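PDB 3ELZ: ileal Bile Acid-Binding Protein from Danio rerio, which binds cholic acid and probably serves as a cytoplasmic carrier of bile acids, and perhaps of fatty acids. Local coordinates for residues E19-L24 / A125-T130; G110-T115 / R129-V134. All coordinates share one frame; numbering follows the deposited sequence.

Interaction 1 (E19-L24 / A125-T130); sequences EPFCKL and AVLVRT. With CHD (cholic acid), chain E.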
loop_
_atom_site.group_PDB
_atom_site.type_symbol
_atom_site.label_atom_id
_atom_site.label_comp_id
_atom_site.label_asym_id
_atom_site.label_seq_id
_atom_site.Cartn_x
_atom_site.Cartn_y
_atom_site.Cartn_z
ATOM N N GLU A 19 -13.432 -3.505 -5.470
ATOM C CA GLU A 19 -14.416 -2.819 -6.310
ATOM C C GLU A 19 -15.040 -1.579 -5.644
ATOM O O GLU A 19 -15.064 -0.509 -6.253
ATOM C CB GLU A 19 -15.529 -3.793 -6.734
ATOM C CG GLU A 19 -15.293 -5.247 -6.313
ATOM C CD GLU A 19 -14.788 -6.104 -7.431
ATOM O OE1 GLU A 19 -15.211 -5.868 -8.576
ATOM O OE2 GLU A 19 -13.980 -7.023 -7.174
ATOM N N PRO A 20 -15.580 -1.724 -4.411
ATOM C CA PRO A 20 -16.097 -0.559 -3.683
ATOM C C PRO A 20 -15.055 0.519 -3.389
ATOM O O PRO A 20 -15.370 1.703 -3.451
ATOM C CB PRO A 20 -16.610 -1.169 -2.371
ATOM C CG PRO A 20 -16.889 -2.585 -2.693
ATOM C CD PRO A 20 -15.802 -2.964 -3.644
ATOM N N PHE A 21 -13.833 0.111 -3.058
ATOM C CA PHE A 21 -12.746 1.055 -2.798
ATOM C C PHE A 21 -12.417 1.865 -4.056
ATOM O O PHE A 21 -12.304 3.098 -3.990
ATOM C CB PHE A 21 -11.514 0.317 -2.261
ATOM C CG PHE A 21 -10.374 1.215 -1.865
ATOM C CD1 PHE A 21 -10.267 1.692 -0.565
ATOM C CD2 PHE A 21 -9.381 1.563 -2.789
ATOM C CE1 PHE A 21 -9.200 2.514 -0.190
ATOM C CE2 PHE A 21 -8.313 2.384 -2.424
ATOM C CZ PHE A 21 -8.225 2.862 -1.121
ATOM N N CYS A 22 -12.282 1.170 -5.188
ATOM C CA CYS A 22 -11.963 1.800 -6.476
ATOM C C CYS A 22 -13.066 2.754 -6.951
ATOM O O CYS A 22 -12.768 3.832 -7.470
ATOM C CB CYS A 22 -11.664 0.745 -7.550
ATOM S SG CYS A 22 -10.087 -0.133 -7.360
ATOM N N LYS A 23 -14.326 2.362 -6.764
ATOM C CA LYS A 23 -15.460 3.242 -7.058
ATOM C C LYS A 23 -15.388 4.527 -6.236
ATOM O O LYS A 23 -15.454 5.624 -6.790
ATOM C CB LYS A 23 -16.807 2.541 -6.819
ATOM C CG LYS A 23 -17.114 1.422 -7.798
ATOM C CD LYS A 23 -18.586 1.392 -8.154
ATOM C CE LYS A 23 -18.831 0.494 -9.350
ATOM N NZ LYS A 23 -20.027 0.929 -10.133
ATOM N N LEU A 24 -15.226 4.382 -4.923
ATOM C CA LEU A 24 -15.184 5.524 -4.015
ATOM C C LEU A 24 -14.144 6.564 -4.435
ATOM O O LEU A 24 -14.443 7.757 -4.465
ATOM C CB LEU A 24 -14.974 5.065 -2.562
ATOM C CG LEU A 24 -15.175 6.114 -1.462
ATOM C CD1 LEU A 24 -15.995 5.586 -0.296
ATOM C CD2 LEU A 24 -13.835 6.620 -0.987
ATOM N N ALA A 125 -14.827 3.271 2.332
ATOM C CA ALA A 125 -14.553 1.947 1.781
ATOM C C ALA A 125 -13.217 1.403 2.309
ATOM O O ALA A 125 -12.262 2.159 2.525
ATOM C CB ALA A 125 -14.537 1.998 0.261
ATOM N N VAL A 126 -13.159 0.088 2.509
ATOM C CA VAL A 126 -11.944 -0.581 2.986
ATOM C C VAL A 126 -11.486 -1.623 1.955
ATOM O O VAL A 126 -12.282 -2.434 1.487
ATOM C CB VAL A 126 -12.156 -1.235 4.392
ATOM C CG1 VAL A 126 -10.880 -1.920 4.895
ATOM C CG2 VAL A 126 -12.638 -0.199 5.415
ATOM N N LEU A 127 -10.207 -1.566 1.591
ATOM C CA LEU A 127 -9.567 -2.580 0.766
ATOM C C LEU A 127 -8.524 -3.295 1.623
ATOM O O LEU A 127 -7.721 -2.643 2.288
ATOM C CB LEU A 127 -8.883 -1.935 -0.457
ATOM C CG LEU A 127 -8.585 -2.798 -1.700
ATOM C CD1 LEU A 127 -8.410 -1.941 -2.941
ATOM C CD2 LEU A 127 -7.354 -3.674 -1.517
ATOM N N VAL A 128 -8.555 -4.630 1.612
ATOM C CA VAL A 128 -7.517 -5.443 2.245
ATOM C C VAL A 128 -6.775 -6.239 1.183
ATOM O O VAL A 128 -7.342 -7.117 0.523
ATOM C CB VAL A 128 -8.076 -6.407 3.336
ATOM C CG1 VAL A 128 -6.944 -7.251 3.948
ATOM C CG2 VAL A 128 -8.790 -5.646 4.422
ATOM N N ARG A 129 -5.498 -5.922 1.023
ATOM C CA ARG A 129 -4.659 -6.578 0.043
ATOM C C ARG A 129 -3.696 -7.503 0.787
ATOM O O ARG A 129 -2.999 -7.081 1.708
ATOM C CB ARG A 129 -3.922 -5.518 -0.773
ATOM C CG ARG A 129 -3.162 -6.043 -1.965
ATOM C CD ARG A 129 -2.023 -5.094 -2.275
ATOM N NE ARG A 129 -2.228 -4.319 -3.483
ATOM C CZ ARG A 129 -1.602 -3.181 -3.759
ATOM N NH1 ARG A 129 -0.734 -2.657 -2.897
ATOM N NH2 ARG A 129 -1.850 -2.566 -4.909
ATOM N N THR A 130 -3.696 -8.779 0.426
ATOM C CA THR A 130 -2.812 -9.748 1.080
ATOM C C THR A 130 -1.760 -10.266 0.094
ATOM O O THR A 130 -2.080 -10.606 -1.046
ATOM C CB THR A 130 -3.608 -10.906 1.720
ATOM O OG1 THR A 130 -4.714 -10.372 2.472
ATOM C CG2 THR A 130 -2.708 -11.756 2.642
HETATM C C1 CHD E . -6.352 1.556 -6.368
HETATM C C2 CHD E . -6.326 0.316 -5.463
HETATM C C3 CHD E . -5.216 0.452 -4.416
HETATM O O3 CHD E . -5.193 -0.711 -3.611
HETATM C C4 CHD E . -3.865 0.569 -5.129
HETATM C C5 CHD E . -3.852 1.817 -6.057
HETATM C C6 CHD E . -2.444 1.997 -6.722
HETATM C C7 CHD E . -2.190 0.994 -7.868
HETATM O O7 CHD E . -1.889 -0.334 -7.356
HETATM C C8 CHD E . -3.357 0.993 -8.894
HETATM C C9 CHD E . -4.749 0.799 -8.225
HETATM C C10 CHD E . -5.022 1.839 -7.089
HETATM C C11 CHD E . -5.913 0.700 -9.252
HETATM C C12 CHD E . -5.602 -0.253 -10.432
HETATM O O12 CHD E . -5.668 -1.617 -9.975
HETATM C C13 CHD E . -4.240 0.052 -11.098
HETATM C C14 CHD E . -3.156 -0.040 -10.029
HETATM C C15 CHD E . -1.879 0.087 -10.867
HETATM C C16 CHD E . -2.169 -0.884 -12.020
HETATM C C17 CHD E . -3.703 -1.102 -12.004
HETATM C C18 CHD E . -4.261 1.431 -11.813
HETATM C C19 CHD E . -5.108 3.259 -7.663
HETATM C C20 CHD E . -4.269 -1.202 -13.445
HETATM C C21 CHD E . -5.810 -1.221 -13.509
HETATM C C22 CHD E . -3.701 -2.445 -14.140
HETATM C C23 CHD E . -3.475 -2.186 -15.623
HETATM O O25 CHD E . -2.558 -3.249 -17.538
HETATM C C24 CHD E . -2.973 -3.428 -16.368
HETATM O O26 CHD E . -3.012 -4.522 -15.758
#
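Pro20 O is met from two directions: Leu24 N gives it the helical hydrogen bond at 3.1 Å, and the methyl of Ala125, on the strand, lies beside it with CB 3.8 Å away. The same methyl presses against the helix backbone, 3.7 Å from Phe21 CA. Leu24 closes in from the next turn, laying CD1 3.7 Å from Ala125 N. No hydrogen bond spans the two segments, so the join is one of apolar groups, with small Ala125 letting the helix come close.

Phe21 carries most of the helix side. With CG anti to the backbone N (chi1 -176°), its ring extends across the strand toward the bound cholate, passing Leu127 on the way. Leu127 crosses it at about a right angle: CB sits over one ring face, 4.1 Å from the centroid in a CH-pi contact, while CD1 comes to 3.6 Å from Phe21 CD2. Ala125 O lies at the ring edge, in its plane. Replacing Phe21 with an alanine would probably open a gap over Leu127, leaving its CB and CD1 without the ring they pack on.

Leu127 CD1 also touches the bound cholate, 3.5 Å from O3. Farther along the strand, Arg129 meets the same steroid with its guanidinium: O3 stands over one face, whereas O7 lies at the edge, where NH2 makes a weak hydrogen bond of 3.3 Å. Tyr18 OH is a further hydrogen-bonding partner of this cholate.

This is the fatty-acid-binding-protein fold, a beta barrel capped by two helices. Helix 18-24 leans on strands 124-133 and 111-119, where Phe21 also touches Ser116 and Ala118, and Cys22 and Lys23 of the same helix pack against Ile32 of helix 29-35.

Interaction 2 (G110-T115 / R129-V134); sequences GKLVET and RTSKKV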
loop_
_atom_site.group_PDB
_atom_site.type_symbol
_atom_site.label_atom_id
_atom_site.label_comp_id
_atom_site.label_asym_id
_atom_site.label_seq_id
_atom_site.Cartn_x
_atom_site.Cartn_y
_atom_site.Cartn_z
ATOM N N GLY A 110 2.247 -14.674 8.706
ATOM C CA GLY A 110 3.386 -14.745 7.787
ATOM C C GLY A 110 3.201 -13.983 6.486
ATOM O O GLY A 110 4.064 -14.029 5.608
ATOM N N LYS A 111 2.084 -13.266 6.375
ATOM C CA LYS A 111 1.696 -12.574 5.144
ATOM C C LYS A 111 1.705 -11.050 5.272
ATOM O O LYS A 111 1.445 -10.512 6.348
ATOM C CB LYS A 111 0.316 -13.059 4.695
ATOM C CG LYS A 111 0.320 -14.521 4.240
ATOM C CD LYS A 111 -1.069 -15.058 3.968
ATOM C CE LYS A 111 -0.975 -16.470 3.393
ATOM N NZ LYS A 111 -2.305 -17.113 3.203
ATOM N N LEU A 112 2.017 -10.371 4.163
ATOM C CA LEU A 112 1.926 -8.917 4.076
ATOM C C LEU A 112 0.471 -8.476 3.863
ATOM O O LEU A 112 -0.132 -8.767 2.831
ATOM C CB LEU A 112 2.820 -8.388 2.938
ATOM C CG LEU A 112 3.112 -6.883 2.849
ATOM C CD1 LEU A 112 4.092 -6.435 3.937
ATOM C CD2 LEU A 112 3.634 -6.516 1.463
ATOM N N VAL A 113 -0.082 -7.778 4.856
ATOM C CA VAL A 113 -1.480 -7.331 4.835
ATOM C C VAL A 113 -1.515 -5.797 4.781
ATOM O O VAL A 113 -1.029 -5.122 5.693
ATOM C CB VAL A 113 -2.287 -7.898 6.059
ATOM C CG1 VAL A 113 -3.768 -7.517 5.990
ATOM C CG2 VAL A 113 -2.149 -9.418 6.151
ATOM N N GLU A 114 -2.055 -5.273 3.677
ATOM C CA GLU A 114 -2.215 -3.854 3.442
ATOM C C GLU A 114 -3.705 -3.483 3.514
ATOM O O GLU A 114 -4.490 -3.865 2.641
ATOM C CB GLU A 114 -1.660 -3.479 2.056
ATOM C CG GLU A 114 -0.156 -3.680 1.891
ATOM C CD GLU A 114 0.304 -3.678 0.428
ATOM O OE1 GLU A 114 0.957 -2.696 0.003
ATOM O OE2 GLU A 114 0.022 -4.654 -0.298
ATOM N N THR A 115 -4.079 -2.735 4.548
ATOM C CA THR A 115 -5.459 -2.273 4.726
ATOM C C THR A 115 -5.540 -0.771 4.469
ATOM O O THR A 115 -4.950 0.032 5.215
ATOM C CB THR A 115 -5.979 -2.600 6.147
ATOM O OG1 THR A 115 -5.679 -3.966 6.453
ATOM C CG2 THR A 115 -7.481 -2.353 6.278
ATOM N N ARG A 129 -5.498 -5.922 1.023
ATOM C CA ARG A 129 -4.659 -6.578 0.043
ATOM C C ARG A 129 -3.696 -7.503 0.787
ATOM O O ARG A 129 -2.999 -7.081 1.708
ATOM C CB ARG A 129 -3.922 -5.518 -0.773
ATOM C CG ARG A 129 -3.162 -6.043 -1.965
ATOM C CD ARG A 129 -2.023 -5.094 -2.275
ATOM N NE ARG A 129 -2.228 -4.319 -3.483
ATOM C CZ ARG A 129 -1.602 -3.181 -3.759
ATOM N NH1 ARG A 129 -0.734 -2.657 -2.897
ATOM N NH2 ARG A 129 -1.850 -2.566 -4.909
ATOM N N THR A 130 -3.696 -8.779 0.426
ATOM C CA THR A 130 -2.812 -9.748 1.080
ATOM C C THR A 130 -1.760 -10.266 0.094
ATOM O O THR A 130 -2.080 -10.606 -1.046
ATOM C CB THR A 130 -3.608 -10.906 1.720
ATOM O OG1 THR A 130 -4.714 -10.372 2.472
ATOM C CG2 THR A 130 -2.708 -11.756 2.642
ATOM N N SER A 131 -0.505 -10.299 0.539
ATOM C CA SER A 131 0.608 -10.725 -0.309
ATOM C C SER A 131 1.395 -11.847 0.348
ATOM O O SER A 131 1.719 -11.773 1.534
ATOM C CB SER A 131 1.562 -9.554 -0.618
ATOM O OG SER A 131 0.990 -8.610 -1.509
ATOM N N LYS A 132 1.709 -12.874 -0.431
ATOM C CA LYS A 132 2.537 -13.972 0.052
ATOM C C LYS A 132 4.006 -13.747 -0.280
ATOM O O LYS A 132 4.337 -13.129 -1.294
ATOM C CB LYS A 132 2.049 -15.330 -0.476
ATOM C CG LYS A 132 2.074 -15.493 -1.991
ATOM C CD LYS A 132 1.707 -16.918 -2.388
ATOM C CE LYS A 132 1.705 -17.099 -3.896
ATOM N NZ LYS A 132 3.063 -17.399 -4.444
ATOM N N LYS A 133 4.874 -14.243 0.594
ATOM C CA LYS A 133 6.314 -14.200 0.390
ATOM C C LYS A 133 6.698 -15.015 -0.846
ATOM O O LYS A 133 6.230 -16.136 -1.027
ATOM C CB LYS A 133 7.023 -14.755 1.634
ATOM C CG LYS A 133 8.515 -14.445 1.734
ATOM C CD LYS A 133 8.777 -12.948 1.942
ATOM C CE LYS A 133 10.165 -12.689 2.517
ATOM N NZ LYS A 133 11.281 -13.145 1.628
ATOM N N VAL A 134 7.526 -14.434 -1.708
ATOM C CA VAL A 134 8.096 -15.178 -2.840
ATOM C C VAL A 134 9.607 -15.355 -2.664
ATOM O O VAL A 134 10.354 -14.389 -2.506
ATOM C CB VAL A 134 7.719 -14.560 -4.239
ATOM C CG1 VAL A 134 7.692 -13.042 -4.203
ATOM C CG2 VAL A 134 8.632 -15.078 -5.363
HETATM O O HOH W 1 3.609 -15.741 3.062
HETATM O O HOH W 2 -0.162 -7.011 0.349
#
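Leu112 and Ser131 form a hydrogen-bonded antiparallel pair: Leu112 N donates to Ser131 O at 3.0 Å, and Ser131 N returns the bond to Leu112 O at 2.8 Å. Two residues on, Glu114 N reaches Arg129 O at 2.8 Å and almost straight (178° at the hydrogen), and Arg129 N reaches Glu114 O at 2.8 Å. Between these pairs, Val113 and Thr130 face each other without mutual backbone bonds, their CA hydrogens leaning on Arg129 O and Leu112 O.

Glu114 and Arg129 lie side by side and point the same way. Glu114 CG stands beside its backbone N (chi1 -65°), and the extended chain carries the carboxylate along the arginine. The salt bridge from Arg129 NH1 to Glu114 OE1 is long, 3.4 Å, and its hydrogen bond weak, with the two planes 42° apart; OE2 is doubtfully placed. Both residues, with Leu112 and Ser131, line the sheet face that meets bound cholate, which weakly takes Arg129 NH2.

A water bonds to Leu112 O at 3.0 Å and to Ser131 OG at 2.7 Å and also lies near the Glu114 carboxylate, with too few protons for every acceptor around it. Where the strands part, a second water takes the N-H of Lys133 and donates to Gly110 O. On the Val113 side, the stem of Lys111 crosses Thr130 CG2 before its NZ pairs with Glu13.

The two segments belong to a hairpin, strands 111-119 and 124-133. Strand 101-108 bonds to the far side of the first through Val113 and Glu106, and strand 8-16 to that of the second through Thr130 and Glu13.

How the interactions relate
Strand 124-133 serves both contacts, whose centres are about 15 Å apart: helix 18-24 packs near its start, and strand 111-119 pairs with it farther on. Arg129 links them chemically, since one guanidinium nitrogen turns to the cholate of interaction 1 and another to Glu114 of interaction 2. Away from the ligand, the contacts touch through small apolar groups, Val126 CG1 lying 3.7 Å from Thr115 CG2 and Val128 CG1 3.8 Å from Val113 CG1. Both also border known cholate-binding residues: side chain to side chain, Phe21 is about 5 Å from Tyr101, and Glu114 about 4 Å from Gln55.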